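Local coordinates for protein putative cytochrome P450 YjiB (Bacillus subtilis subsp. subtilis, PDB 4RM4) that binds heme and probably works as a cytochrome P450 monooxygenase, inserting one atom of molecular oxygen into organic substrates, at residues 269-274 / 330-335. Residues are numbered along the deposited sequence; the frame is centred on the assembly and turned at random.
Sequences PELMPQ and FDIRRH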
loop_
_atom_site.group_PDB
_atom_site.type_symbol
_atom_site.label_atom_id
_atom_site.label_comp_id
_atom_site.label_asym_id
_atom_site.label_seq_id
_atom_site.Cartn_x
_atom_site.Cartn_y
_atom_site.Cartn_z
ATOM N N PRO A 269 24.427 -2.751 -1.893
ATOM C CA PRO A 269 23.174 -2.011 -1.720
ATOM C C PRO A 269 22.589 -1.479 -3.035
ATOM O O PRO A 269 21.428 -1.083 -3.048
ATOM C CB PRO A 269 23.569 -0.858 -0.784
ATOM C CG PRO A 269 25.044 -0.737 -0.914
ATOM C CD PRO A 269 25.552 -2.118 -1.185
ATOM N N GLU A 270 23.363 -1.486 -4.119
ATOM C CA GLU A 270 22.846 -1.042 -5.408
ATOM C C GLU A 270 21.804 -2.001 -5.991
ATOM O O GLU A 270 21.088 -1.657 -6.927
ATOM C CB GLU A 270 23.974 -0.799 -6.430
ATOM C CG GLU A 270 24.706 -2.051 -6.900
ATOM C CD GLU A 270 25.783 -2.504 -5.927
ATOM O OE1 GLU A 270 25.942 -1.850 -4.879
ATOM O OE2 GLU A 270 26.477 -3.507 -6.222
ATOM N N LEU A 271 21.724 -3.205 -5.447
ATOM C CA LEU A 271 20.731 -4.153 -5.929
ATOM C C LEU A 271 19.347 -3.906 -5.323
ATOM O O LEU A 271 18.374 -4.555 -5.707
ATOM C CB LEU A 271 21.176 -5.584 -5.642
ATOM C CG LEU A 271 22.459 -5.996 -6.371
ATOM C CD1 LEU A 271 22.989 -7.292 -5.811
ATOM C CD2 LEU A 271 22.210 -6.127 -7.858
ATOM N N MET A 272 19.252 -2.960 -4.395
ATOM C CA MET A 272 18.005 -2.772 -3.651
ATOM C C MET A 272 16.760 -2.379 -4.481
ATOM O O MET A 272 15.687 -2.948 -4.275
ATOM C CB MET A 272 18.211 -1.835 -2.459
ATOM C CG MET A 272 16.984 -1.692 -1.578
ATOM S SD MET A 272 16.585 -3.232 -0.719
ATOM C CE MET A 272 17.932 -3.319 0.459
ATOM N N PRO A 273 16.879 -1.415 -5.415
ATOM C CA PRO A 273 15.653 -1.094 -6.167
ATOM C C PRO A 273 15.011 -2.343 -6.789
ATOM O O PRO A 273 13.800 -2.518 -6.741
ATOM C CB PRO A 273 16.155 -0.151 -7.272
ATOM C CG PRO A 273 17.351 0.513 -6.675
ATOM C CD PRO A 273 18.012 -0.556 -5.816
ATOM N N GLN A 274 15.829 -3.204 -7.375
ATOM C CA GLN A 274 15.318 -4.416 -7.987
ATOM C C GLN A 274 14.770 -5.391 -6.948
ATOM O O GLN A 274 13.826 -6.134 -7.211
ATOM C CB GLN A 274 16.421 -5.065 -8.832
ATOM C CG GLN A 274 17.031 -4.100 -9.856
ATOM C CD GLN A 274 18.377 -3.499 -9.419
ATOM O OE1 GLN A 274 18.467 -2.769 -8.424
ATOM N NE2 GLN A 274 19.433 -3.810 -10.175
ATOM N N PHE A 330 11.955 -16.206 -4.862
ATOM C CA PHE A 330 12.228 -14.806 -4.562
ATOM C C PHE A 330 13.610 -14.458 -5.105
ATOM O O PHE A 330 14.638 -14.784 -4.511
ATOM C CB PHE A 330 12.125 -14.551 -3.053
ATOM C CG PHE A 330 12.423 -13.128 -2.643
ATOM C CD1 PHE A 330 11.517 -12.104 -2.895
ATOM C CD2 PHE A 330 13.607 -12.818 -1.978
ATOM C CE1 PHE A 330 11.798 -10.797 -2.506
ATOM C CE2 PHE A 330 13.899 -11.529 -1.601
ATOM C CZ PHE A 330 12.980 -10.505 -1.862
ATOM N N ASP A 331 13.606 -13.805 -6.261
ATOM C CA ASP A 331 14.802 -13.523 -7.047
ATOM C C ASP A 331 14.981 -12.010 -7.141
ATOM O O ASP A 331 14.344 -11.345 -7.972
ATOM C CB ASP A 331 14.616 -14.116 -8.451
ATOM C CG ASP A 331 15.815 -13.905 -9.352
ATOM O OD1 ASP A 331 16.780 -13.238 -8.934
ATOM O OD2 ASP A 331 15.781 -14.405 -10.503
ATOM N N ILE A 332 15.838 -11.458 -6.290
ATOM C CA ILE A 332 16.047 -10.010 -6.282
ATOM C C ILE A 332 16.587 -9.459 -7.600
ATOM O O ILE A 332 16.616 -8.239 -7.803
ATOM C CB ILE A 332 17.005 -9.564 -5.157
ATOM C CG1 ILE A 332 18.383 -10.192 -5.362
ATOM C CG2 ILE A 332 16.445 -9.922 -3.784
ATOM C CD1 ILE A 332 19.445 -9.578 -4.488
ATOM N N ARG A 333 17.017 -10.343 -8.492
ATOM C CA ARG A 333 17.522 -9.914 -9.788
ATOM C C ARG A 333 16.494 -10.052 -10.914
ATOM O O ARG A 333 16.786 -9.756 -12.079
ATOM C CB ARG A 333 18.798 -10.685 -10.145
ATOM C CG ARG A 333 19.952 -10.387 -9.218
ATOM C CD ARG A 333 21.174 -11.227 -9.559
ATOM N NE ARG A 333 22.192 -11.102 -8.516
ATOM C CZ ARG A 333 22.166 -11.786 -7.377
ATOM N NH1 ARG A 333 21.174 -12.635 -7.142
ATOM N NH2 ARG A 333 23.121 -11.604 -6.469
ATOM N N ARG A 334 15.291 -10.497 -10.577
ATOM C CA ARG A 334 14.270 -10.699 -11.601
ATOM C C ARG A 334 14.072 -9.449 -12.456
ATOM O O ARG A 334 13.704 -8.386 -11.950
ATOM C CB ARG A 334 12.958 -11.140 -10.959
ATOM C CG ARG A 334 11.838 -11.446 -11.941
ATOM C CD ARG A 334 10.581 -11.821 -11.166
ATOM N NE ARG A 334 10.808 -12.975 -10.301
ATOM C CZ ARG A 334 10.682 -14.234 -10.713
ATOM N NH1 ARG A 334 10.340 -14.476 -11.974
ATOM N NH2 ARG A 334 10.884 -15.248 -9.875
ATOM N N HIS A 335 14.320 -9.580 -13.759
ATOM C CA HIS A 335 14.168 -8.457 -14.681
ATOM C C HIS A 335 13.890 -8.935 -16.108
ATOM O O HIS A 335 14.618 -9.782 -16.627
ATOM C CB HIS A 335 15.419 -7.570 -14.656
ATOM C CG HIS A 335 15.157 -6.153 -15.067
ATOM N ND1 HIS A 335 15.727 -5.580 -16.184
ATOM C CD2 HIS A 335 14.373 -5.197 -14.514
ATOM C CE1 HIS A 335 15.308 -4.332 -16.299
ATOM N NE2 HIS A 335 14.488 -4.074 -15.297
HETATM O O HOH W 1 18.783 -6.897 -7.442
HETATM O O HOH W 2 12.751 -7.248 -9.659
#
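The carbonyl O of Ile-332 accepts a hydrogen bond from a water 2.6 Å away; the same water donates to Leu-271 O, 2.9 Å from the water. A second water repeats the pattern, giving its hydrogens to Gln-274 O and to Arg-334 O, the latter at 2.7 Å. Four backbone carbonyls, two from each segment, are thus joined in pairs, a worked example of water linking two acceptors. Between the bridges, Gln-274 CB presses on Ile-332 O at 3.3 Å. Next to them, the methyl CD1 of Leu-271 meets CD1 of Ile-332 at 4.4 Å, a loose apolar touch. The CB of Arg-333 points away from 269-274, but its extended chain (chi2 177°, chi3 -170°) brings the guanidinium back, obliquely beside Leu-271 CD1. Ile-332 CD1 sits 4.3 Å above the guanidinium plane, offset toward its rim, and Arg-333 NH2 is salt-bridged to Glu-264. A type I turn, Asp-331 to Arg-334, shapes the loop, with an Asx turn in which Arg-333 N reaches Asp-331 OD1 from above the carboxylate plane. Far from the heme, the contact ties the loop ahead of helix 352-369 to the 3-10 turn 269-271 and the residues of helix 272-282 that follow, Leu-271 and Ile-332 both resting on helix 261-267.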